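Local atomic coordinates of endo-1,3-beta-glucanase (Streptomyces sioyaensis, PDB entry 3DGT), a protein that probably hydrolyses internal 1,3-beta-glucosidic bonds of beta-glucans through this family 16 glycoside hydrolase catalytic domain, one part of a longer secreted protein. Residues 57-62 against 71-76. Sequence-based numbering, arbitrary orientation.
Sequences TSNVSL and TPRRDA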
ATOM      1  N   THR A  57      -6.783  -0.253 -18.986  1.00 13.65           N
ATOM      2  CA  THR A  57      -7.676  -1.147 -18.238  1.00 13.97           C
ATOM      3  C   THR A  57      -7.242  -2.613 -18.288  1.00 13.58           C
ATOM      4  O   THR A  57      -7.832  -3.465 -17.616  1.00 13.99           O
ATOM      5  CB  THR A  57      -9.136  -1.044 -18.678  1.00 13.74           C
ATOM      6  OG1 THR A  57      -9.223  -1.299 -20.087  1.00 15.06           O
ATOM      7  CG2 THR A  57      -9.693   0.347 -18.353  1.00 14.81           C
ATOM      8  N   SER A  58      -6.184  -2.899 -19.049  1.00 13.14           N
ATOM      9  CA  SER A  58      -5.546  -4.204 -18.976  1.00 13.07           C
ATOM     10  C   SER A  58      -4.807  -4.360 -17.649  1.00 12.38           C
ATOM     11  O   SER A  58      -4.557  -5.481 -17.215  1.00 12.90           O
ATOM     12  CB  SER A  58      -4.599  -4.428 -20.160  1.00 13.29           C
ATOM     13  OG  SER A  58      -3.599  -3.427 -20.218  1.00 15.15           O
ATOM     14  N   ASN A  59      -4.476  -3.232 -17.011  1.00 11.29           N
ATOM     15  CA  ASN A  59      -3.754  -3.235 -15.728  1.00 11.40           C
ATOM     16  C   ASN A  59      -4.540  -2.647 -14.557  1.00 11.43           C
ATOM     17  O   ASN A  59      -4.268  -2.998 -13.417  1.00 11.17           O
ATOM     18  CB  ASN A  59      -2.438  -2.450 -15.829  1.00 11.17           C
ATOM     19  CG  ASN A  59      -1.465  -3.024 -16.850  1.00 11.04           C
ATOM     20  OD1 ASN A  59      -1.027  -2.304 -17.740  1.00 12.81           O
ATOM     21  ND2 ASN A  59      -1.100  -4.298 -16.713  1.00 11.25           N
ATOM     22  N   VAL A  60      -5.461  -1.721 -14.833  1.00 11.78           N
ATOM     23  CA  VAL A  60      -6.259  -1.071 -13.789  1.00 12.14           C
ATOM     24  C   VAL A  60      -7.700  -0.951 -14.273  1.00 12.32           C
ATOM     25  O   VAL A  60      -7.974  -0.207 -15.207  1.00 12.05           O
ATOM     26  CB  VAL A  60      -5.721   0.354 -13.452  1.00 11.64           C
ATOM     27  CG1 VAL A  60      -6.557   1.017 -12.343  1.00 12.28           C
ATOM     28  CG2 VAL A  60      -4.245   0.314 -13.056  1.00 12.97           C
ATOM     29  N   SER A  61      -8.622  -1.688 -13.654  1.00 12.50           N
ATOM     30  CA  SER A  61     -10.015  -1.661 -14.099  1.00 13.77           C
ATOM     31  C   SER A  61     -10.939  -2.068 -12.958  1.00 13.57           C
ATOM     32  O   SER A  61     -10.475  -2.487 -11.900  1.00 15.02           O
ATOM     33  CB  SER A  61     -10.212  -2.596 -15.300  1.00 14.68           C
ATOM     34  OG  SER A  61     -10.222  -3.953 -14.880  1.00 16.67           O
ATOM     35  N   LEU A  62     -12.243  -1.922 -13.163  1.00 13.05           N
ATOM     36  CA  LEU A  62     -13.214  -2.443 -12.205  1.00 12.63           C
ATOM     37  C   LEU A  62     -13.705  -3.817 -12.632  1.00 12.75           C
ATOM     38  O   LEU A  62     -13.726  -4.137 -13.828  1.00 12.98           O
ATOM     39  CB  LEU A  62     -14.400  -1.488 -12.066  1.00 12.68           C
ATOM     40  CG  LEU A  62     -14.113  -0.017 -11.771  1.00 12.40           C
ATOM     41  CD1 LEU A  62     -15.416   0.721 -11.605  1.00 14.96           C
ATOM     42  CD2 LEU A  62     -13.247   0.152 -10.526  1.00 13.75           C
ATOM     43  N   THR A  71      -3.934  -5.716 -12.347  1.00 10.85           N
ATOM     44  CA  THR A  71      -3.484  -6.978 -12.936  1.00 11.37           C
ATOM     45  C   THR A  71      -2.144  -6.872 -13.658  1.00 11.68           C
ATOM     46  O   THR A  71      -2.057  -6.187 -14.672  1.00 11.88           O
ATOM     47  CB  THR A  71      -4.516  -7.505 -13.959  1.00 11.99           C
ATOM     48  OG1 THR A  71      -5.836  -7.434 -13.398  1.00 11.89           O
ATOM     49  CG2 THR A  71      -4.223  -8.939 -14.271  1.00 11.79           C
ATOM     50  N   PRO A  72      -1.095  -7.542 -13.149  1.00 11.61           N
ATOM     51  CA  PRO A  72       0.156  -7.642 -13.924  1.00 11.24           C
ATOM     52  C   PRO A  72      -0.052  -8.406 -15.225  1.00 11.26           C
ATOM     53  O   PRO A  72      -0.769  -9.415 -15.248  1.00 11.34           O
ATOM     54  CB  PRO A  72       1.088  -8.429 -12.987  1.00 11.17           C
ATOM     55  CG  PRO A  72       0.513  -8.145 -11.596  1.00 11.91           C
ATOM     56  CD  PRO A  72      -0.972  -8.174 -11.818  1.00 11.34           C
ATOM     57  N   ARG A  73       0.563  -7.909 -16.296  1.00 10.62           N
ATOM     58  CA  ARG A  73       0.468  -8.543 -17.611  1.00 10.99           C
ATOM     59  C   ARG A  73       1.854  -8.716 -18.198  1.00 11.54           C
ATOM     60  O   ARG A  73       2.736  -7.887 -17.974  1.00 11.96           O
ATOM     61  CB  ARG A  73      -0.358  -7.670 -18.565  1.00 11.28           C
ATOM     62  CG  ARG A  73      -1.767  -7.338 -18.106  1.00 11.57           C
ATOM     63  CD  ARG A  73      -2.676  -8.555 -18.109  1.00 12.59           C
ATOM     64  NE  ARG A  73      -4.035  -8.140 -17.786  1.00 12.66           N
ATOM     65  CZ  ARG A  73      -5.082  -8.956 -17.763  1.00 12.95           C
ATOM     66  NH1 ARG A  73      -4.935 -10.249 -18.020  1.00 11.85           N
ATOM     67  NH2 ARG A  73      -6.276  -8.476 -17.474  1.00 13.39           N
ATOM     68  N   ARG A  74       2.037  -9.792 -18.955  1.00 11.16           N
ATOM     69  CA  ARG A  74       3.297 -10.052 -19.643  1.00 11.43           C
ATOM     70  C   ARG A  74       2.991 -10.235 -21.121  1.00 11.82           C
ATOM     71  O   ARG A  74       2.303 -11.188 -21.497  1.00 12.19           O
ATOM     72  CB  ARG A  74       3.951 -11.304 -19.071  1.00 11.46           C
ATOM     73  CG  ARG A  74       5.424 -11.480 -19.410  1.00 11.96           C
ATOM     74  CD  ARG A  74       5.877 -12.884 -19.013  1.00 12.92           C
ATOM     75  NE  ARG A  74       7.327 -13.076 -19.069  1.00 14.34           N
ATOM     76  CZ  ARG A  74       7.976 -13.525 -20.133  1.00 15.63           C
ATOM     77  NH1 ARG A  74       7.316 -13.801 -21.256  1.00 15.07           N
ATOM     78  NH2 ARG A  74       9.293 -13.673 -20.085  1.00 17.30           N
ATOM     79  N   ASP A  75       3.483  -9.325 -21.955  1.00 11.68           N
ATOM     80  CA  ASP A  75       3.163  -9.389 -23.377  1.00 12.49           C
ATOM     81  C   ASP A  75       3.996 -10.471 -24.079  1.00 12.70           C
ATOM     82  O   ASP A  75       4.845 -11.128 -23.456  1.00 12.80           O
ATOM     83  CB  ASP A  75       3.234  -7.994 -24.061  1.00 12.67           C
ATOM     84  CG  ASP A  75       4.652  -7.430 -24.174  1.00 13.11           C
ATOM     85  OD1 ASP A  75       5.654  -8.176 -24.097  1.00 13.28           O
ATOM     86  OD2 ASP A  75       4.761  -6.195 -24.365  1.00 14.88           O
ATOM     87  N   ALA A  76       3.722 -10.674 -25.361  1.00 13.49           N
ATOM     88  CA  ALA A  76       4.402 -11.723 -26.124  1.00 14.01           C
ATOM     89  C   ALA A  76       5.892 -11.444 -26.320  1.00 14.26           C
ATOM     90  O   ALA A  76       6.658 -12.352 -26.661  1.00 14.30           O
ATOM     91  CB  ALA A  76       3.698 -11.956 -27.470  1.00 13.71           C
TER
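The side chain of Asn-59 lies beside the aliphatic root of Arg-73, its ND2 coming within 3.4 Å of Arg-73 CG as the two side chains run antiparallel past one another. The same ND2 donates to Thr-71 O at 2.9 Å. Its alignment is good: the acceptor lies in the amide plane, the N-H...O angle is 170°, and the donor approaches the carbonyl oxygen almost head-on. Chi1 (-61°) sets CG beside the backbone N and anti to the carbonyl carbon, and from there the amide nitrogen extends to Thr-71 O. ND2 also bonds Thr-81 OG1 and OD1 bonds Thr-54 OG1, so three partners fix the rotation of this buried amide. An alanine here would probably leave Thr-71 O without its side-chain donor and open a gap beside Arg-73 CG. On the backbone, Thr-71 N donates to Asn-59 O (2.9 Å), from above the carbonyl plane.

Arg-73 turns back toward Ser-58, its chain bent at chi2 (-69°). NE meets Ser-58 O at 2.8 Å in a nearly straight bond, within both the carbonyl and the guanidinium planes. Thr-71 CG2 stands 3.5 Å above that guanidinium plane, over its centre, so one face rests on a methyl group while an edge binds the carbonyl. The hairpin continues in the backbone pairing of Ser-61 with Leu-69, while Arg-73 pairs by its backbone with Thr-81 of strand 80-87. The arrangement belongs to the open end of an antiparallel beta hairpin, strands 60-62 and 68-74, within the beta-jelly-roll sandwich of family 16 glycoside hydrolases.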